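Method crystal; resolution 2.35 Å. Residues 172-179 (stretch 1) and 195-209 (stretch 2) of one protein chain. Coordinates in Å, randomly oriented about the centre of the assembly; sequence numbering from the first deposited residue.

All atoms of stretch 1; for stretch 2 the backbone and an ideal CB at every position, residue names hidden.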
# COMPACT_ATOMS: atom_id res chain seq x y z
N ASN A 172 -1.52 -5.90 15.22
CA ASN A 172 -0.40 -4.92 15.18
C ASN A 172 0.79 -5.46 15.96
O ASN A 172 1.96 -5.20 15.60
CB ASN A 172 -0.77 -3.55 15.84
CG ASN A 172 -0.42 -2.38 14.97
OD1 ASN A 172 -0.46 -1.21 15.40
ND2 ASN A 172 -0.09 -2.67 13.72
N GLY A 173 0.48 -6.12 17.07
CA GLY A 173 1.46 -6.54 18.01
C GLY A 173 1.86 -5.44 18.99
O GLY A 173 2.87 -5.58 19.71
N ARG A 174 1.14 -4.33 19.02
CA ARG A 174 1.44 -3.33 20.02
C ARG A 174 1.33 -3.95 21.42
O ARG A 174 2.24 -3.79 22.25
CB ARG A 174 0.58 -2.07 19.93
CG ARG A 174 0.93 -1.09 21.08
CD ARG A 174 0.09 0.20 21.04
NE ARG A 174 -1.31 -0.08 21.32
CZ ARG A 174 -1.94 0.26 22.45
NH1 ARG A 174 -1.31 0.94 23.43
NH2 ARG A 174 -3.22 -0.09 22.61
N ASP A 175 0.23 -4.69 21.67
CA ASP A 175 0.04 -5.31 22.98
C ASP A 175 1.15 -6.32 23.27
O ASP A 175 1.67 -6.39 24.35
CB ASP A 175 -1.35 -5.96 23.12
CG ASP A 175 -2.49 -4.92 23.05
OD1 ASP A 175 -3.64 -5.35 22.84
OD2 ASP A 175 -2.29 -3.69 23.19
N GLY A 176 1.49 -7.12 22.29
CA GLY A 176 2.57 -8.06 22.44
C GLY A 176 3.88 -7.32 22.76
O GLY A 176 4.64 -7.75 23.62
N ALA A 177 4.16 -6.22 22.03
CA ALA A 177 5.36 -5.49 22.31
C ALA A 177 5.33 -4.91 23.73
O ALA A 177 6.28 -5.07 24.51
CB ALA A 177 5.59 -4.41 21.31
N ILE A 178 4.22 -4.27 24.07
CA ILE A 178 4.03 -3.70 25.39
C ILE A 178 4.32 -4.78 26.48
O ILE A 178 5.01 -4.53 27.50
CB ILE A 178 2.61 -3.11 25.55
CG1 ILE A 178 2.50 -1.79 24.82
CG2 ILE A 178 2.27 -2.95 27.02
CD1 ILE A 178 1.14 -1.07 24.90
N LYS A 179 3.79 -5.97 26.25
CA LYS A 179 4.05 -7.09 27.12
C LYS A 179 5.50 -7.57 27.22
O LYS A 179 6.04 -7.76 28.31
CB LYS A 179 3.12 -8.26 26.83
CG LYS A 179 3.33 -9.46 27.77
CD LYS A 179 2.33 -10.54 27.47
CE LYS A 179 2.01 -11.34 28.75
NZ LYS A 179 3.08 -12.36 29.06
N UNK A 195 6.22 -4.86 8.59
CA UNK A 195 6.11 -3.40 8.77
C UNK A 195 4.94 -3.03 9.65
O UNK A 195 5.03 -2.10 10.42
CB UNK A 195 5.97 -2.70 7.42
N UNK A 196 3.85 -3.80 9.56
CA UNK A 196 2.66 -3.50 10.33
C UNK A 196 2.85 -3.82 11.83
O UNK A 196 2.40 -3.08 12.68
CB UNK A 196 1.47 -4.28 9.77
N UNK A 197 3.61 -4.88 12.10
CA UNK A 197 4.06 -5.19 13.45
C UNK A 197 5.08 -4.18 13.95
O UNK A 197 5.04 -3.78 15.12
CB UNK A 197 4.66 -6.60 13.50
N UNK A 198 5.98 -3.77 13.05
CA UNK A 198 6.92 -2.70 13.40
C UNK A 198 6.20 -1.41 13.83
O UNK A 198 6.62 -0.75 14.77
CB UNK A 198 7.84 -2.41 12.21
N UNK A 199 5.08 -1.08 13.16
CA UNK A 199 4.24 0.04 13.64
C UNK A 199 3.78 -0.18 15.10
O UNK A 199 3.97 0.65 15.95
CB UNK A 199 3.02 0.21 12.73
N UNK A 200 3.22 -1.35 15.41
CA UNK A 200 2.80 -1.66 16.77
C UNK A 200 3.91 -1.64 17.83
O UNK A 200 3.72 -1.13 18.95
CB UNK A 200 2.14 -3.04 16.77
N UNK A 201 5.08 -2.18 17.49
CA UNK A 201 6.28 -2.01 18.37
C UNK A 201 6.70 -0.54 18.56
O UNK A 201 7.01 -0.15 19.66
CB UNK A 201 7.46 -2.79 17.78
N UNK A 202 6.67 0.27 17.50
CA UNK A 202 6.88 1.72 17.66
C UNK A 202 5.81 2.33 18.56
O UNK A 202 6.10 3.12 19.40
CB UNK A 202 6.87 2.42 16.30
N UNK A 203 4.55 1.94 18.37
CA UNK A 203 3.50 2.41 19.25
C UNK A 203 3.76 2.03 20.69
O UNK A 203 3.61 2.86 21.58
CB UNK A 203 2.15 1.86 18.80
N UNK A 204 4.13 0.77 20.92
CA UNK A 204 4.44 0.33 22.29
C UNK A 204 5.54 1.19 22.92
O UNK A 204 5.42 1.61 24.04
CB UNK A 204 4.87 -1.14 22.29
N UNK A 205 6.63 1.43 22.19
CA UNK A 205 7.74 2.19 22.74
C UNK A 205 7.26 3.44 23.46
O UNK A 205 7.47 3.61 24.67
CB UNK A 205 8.72 2.57 21.63
N UNK A 206 6.55 4.29 22.75
CA UNK A 206 6.12 5.49 23.39
C UNK A 206 4.87 5.45 24.27
O UNK A 206 4.63 6.36 25.04
CB UNK A 206 5.90 6.53 22.29
N UNK A 207 4.13 4.34 24.23
CA UNK A 207 3.19 4.05 25.28
C UNK A 207 3.98 3.80 26.59
O UNK A 207 3.62 4.28 27.65
CB UNK A 207 2.32 2.85 24.91
N UNK A 208 5.07 3.05 26.50
CA UNK A 208 5.91 2.74 27.64
C UNK A 208 6.91 3.88 28.01
O UNK A 208 7.56 3.83 29.06
CB UNK A 208 6.68 1.45 27.35
N UNK A 209 7.02 4.90 27.17
CA UNK A 209 8.02 5.95 27.38
C UNK A 209 9.45 5.49 27.02
O UNK A 209 10.43 6.04 27.50
CB UNK A 209 7.98 6.41 28.84

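Position 195 opens the helix with nothing of stretch 1 within 5.5 Å of its CB, so this contact sets no demand; it is His195, whose NE2 is hydrogen-bonded elsewhere in the structure.

At 196 the CB points sideways, 4.5 Å from Asn172 ND2, and a long chain could run past that amide. The residue is Arg196, with CG 3.5 Å from Asn172 ND2.

Position 197 also points sideways, its ideal CB 3.7 Å from Asn172 O. A medium apolar chain can pass beside that oxygen, and Ile197 does so, with CG1 3.5 Å from Asn172 O. Its CA makes a nearly straight CA-H...O contact to Asn172 O at 3.0 Å.

Position 198 points away; it is Thr198. At 199 the sideways CB lies 4.3 Å from Asn172 ND2, where many polar chains would do. The residue is Glu199, whose OE1 lies 3.9 Å from Arg196 NE, a long salt bridge within the helix.

Position 200 is the strictest. Its phi/psi are ordinary helix, so the demand comes from the neighbor: an ideal CB would sit 2.5 Å from Asn172 O and 2.8 Å from Arg174 N. Gly200 alone fits, letting the CA atoms of Arg174 and Gly200 approach to 3.9 Å and Arg174 CA reach Gly200 O at 3.3 Å in a CA-H...O contact.

At 201 the sideways CB comes 4.3 Å from Ala177 CB; small apolar residues suit, and Ala201 packs there, CB to Ala177 CB at 4.2 Å. Position 202 points away and holds Met202.

Position 203 points toward stretch 1, beside the aliphatic part of Arg174 and 5.3 Å from the acceptor Asn172 OD1. A flexible chain ending in a donor is apt. Gln203 packs CB against Arg174 CD at 3.5 Å and donates from NE2 to Asn172 OD1 at 2.8 Å, the one hydrogen bond across the contact.

At 204 the CB heads into a tight site, 3.5 Å from both Ala177 CB and Ile178 CG1, favoring a small residue. The methyl of Ala204 touches both; with 200, 203 and 207 it forms the hole receiving Arg174.

Position 205 points away and 206 is out of reach, so neither is constrained here; they are Leu205 and Asn206. Position 207 points toward Ile178 CD1, 4.1 Å from its ideal CB, inviting a branched or medium apolar chain: Val207 places CG1 3.6 Å from Ile178 CD1 and CG2 3.4 Å from Arg174 NH1, at the guanidinium edge.

Position 208 points toward stretch 1 with more room, suiting a longer apolar chain; Leu208 brings CD1 3.8 Å from Ile178 O. Position 209 has positive phi, which favors glycine, and Gly209 follows the helix.

Stretch 2 195-209: HRITEGAMQALNVLG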
# COMPACT_ATOMS: atom_id res chain seq x y z
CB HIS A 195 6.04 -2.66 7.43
CG HIS A 195 4.78 -2.89 6.65
ND1 HIS A 195 3.79 -1.93 6.55
CD2 HIS A 195 4.37 -3.93 5.89
CE1 HIS A 195 2.82 -2.39 5.77
NE2 HIS A 195 3.14 -3.61 5.36
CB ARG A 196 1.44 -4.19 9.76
CG ARG A 196 0.15 -3.62 10.35
CD ARG A 196 -0.92 -3.36 9.27
NE ARG A 196 -0.47 -2.45 8.21
CZ ARG A 196 -1.09 -2.31 7.04
NH1 ARG A 196 -0.59 -1.47 6.18
NH2 ARG A 196 -2.21 -2.96 6.77
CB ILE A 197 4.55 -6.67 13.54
CG1 ILE A 197 3.34 -7.60 13.41
CG2 ILE A 197 5.30 -6.97 14.86
CD1 ILE A 197 3.75 -8.96 13.04
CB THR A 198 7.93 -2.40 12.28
OG1 THR A 198 8.63 -3.59 11.93
CG2 THR A 198 8.93 -1.38 12.78
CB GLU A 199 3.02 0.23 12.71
CG GLU A 199 3.38 0.43 11.21
CD GLU A 199 2.19 0.60 10.35
OE1 GLU A 199 1.11 0.06 10.72
OE2 GLU A 199 2.33 1.28 9.30
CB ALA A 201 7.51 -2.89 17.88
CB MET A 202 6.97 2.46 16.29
CG MET A 202 8.25 2.12 15.42
SD MET A 202 9.94 2.41 16.14
CE MET A 202 9.92 4.20 16.16
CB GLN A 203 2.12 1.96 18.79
CG GLN A 203 1.64 2.76 17.58
CD GLN A 203 0.67 2.01 16.70
OE1 GLN A 203 0.28 2.51 15.62
NE2 GLN A 203 0.26 0.81 17.13
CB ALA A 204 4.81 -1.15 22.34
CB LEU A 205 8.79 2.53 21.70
CG LEU A 205 9.60 1.29 21.25
CD1 LEU A 205 10.60 1.64 20.15
CD2 LEU A 205 10.28 0.59 22.43
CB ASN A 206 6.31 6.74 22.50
CG ASN A 206 5.25 6.91 21.45
OD1 ASN A 206 5.57 7.27 20.30
ND2 ASN A 206 3.99 6.77 21.85
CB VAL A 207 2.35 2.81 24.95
CG1 VAL A 207 1.76 2.24 26.21
CG2 VAL A 207 1.24 3.14 23.96
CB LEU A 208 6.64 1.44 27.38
CG LEU A 208 5.76 0.19 27.41
CD1 LEU A 208 6.60 -1.04 27.17
CD2 LEU A 208 5.03 0.02 28.73
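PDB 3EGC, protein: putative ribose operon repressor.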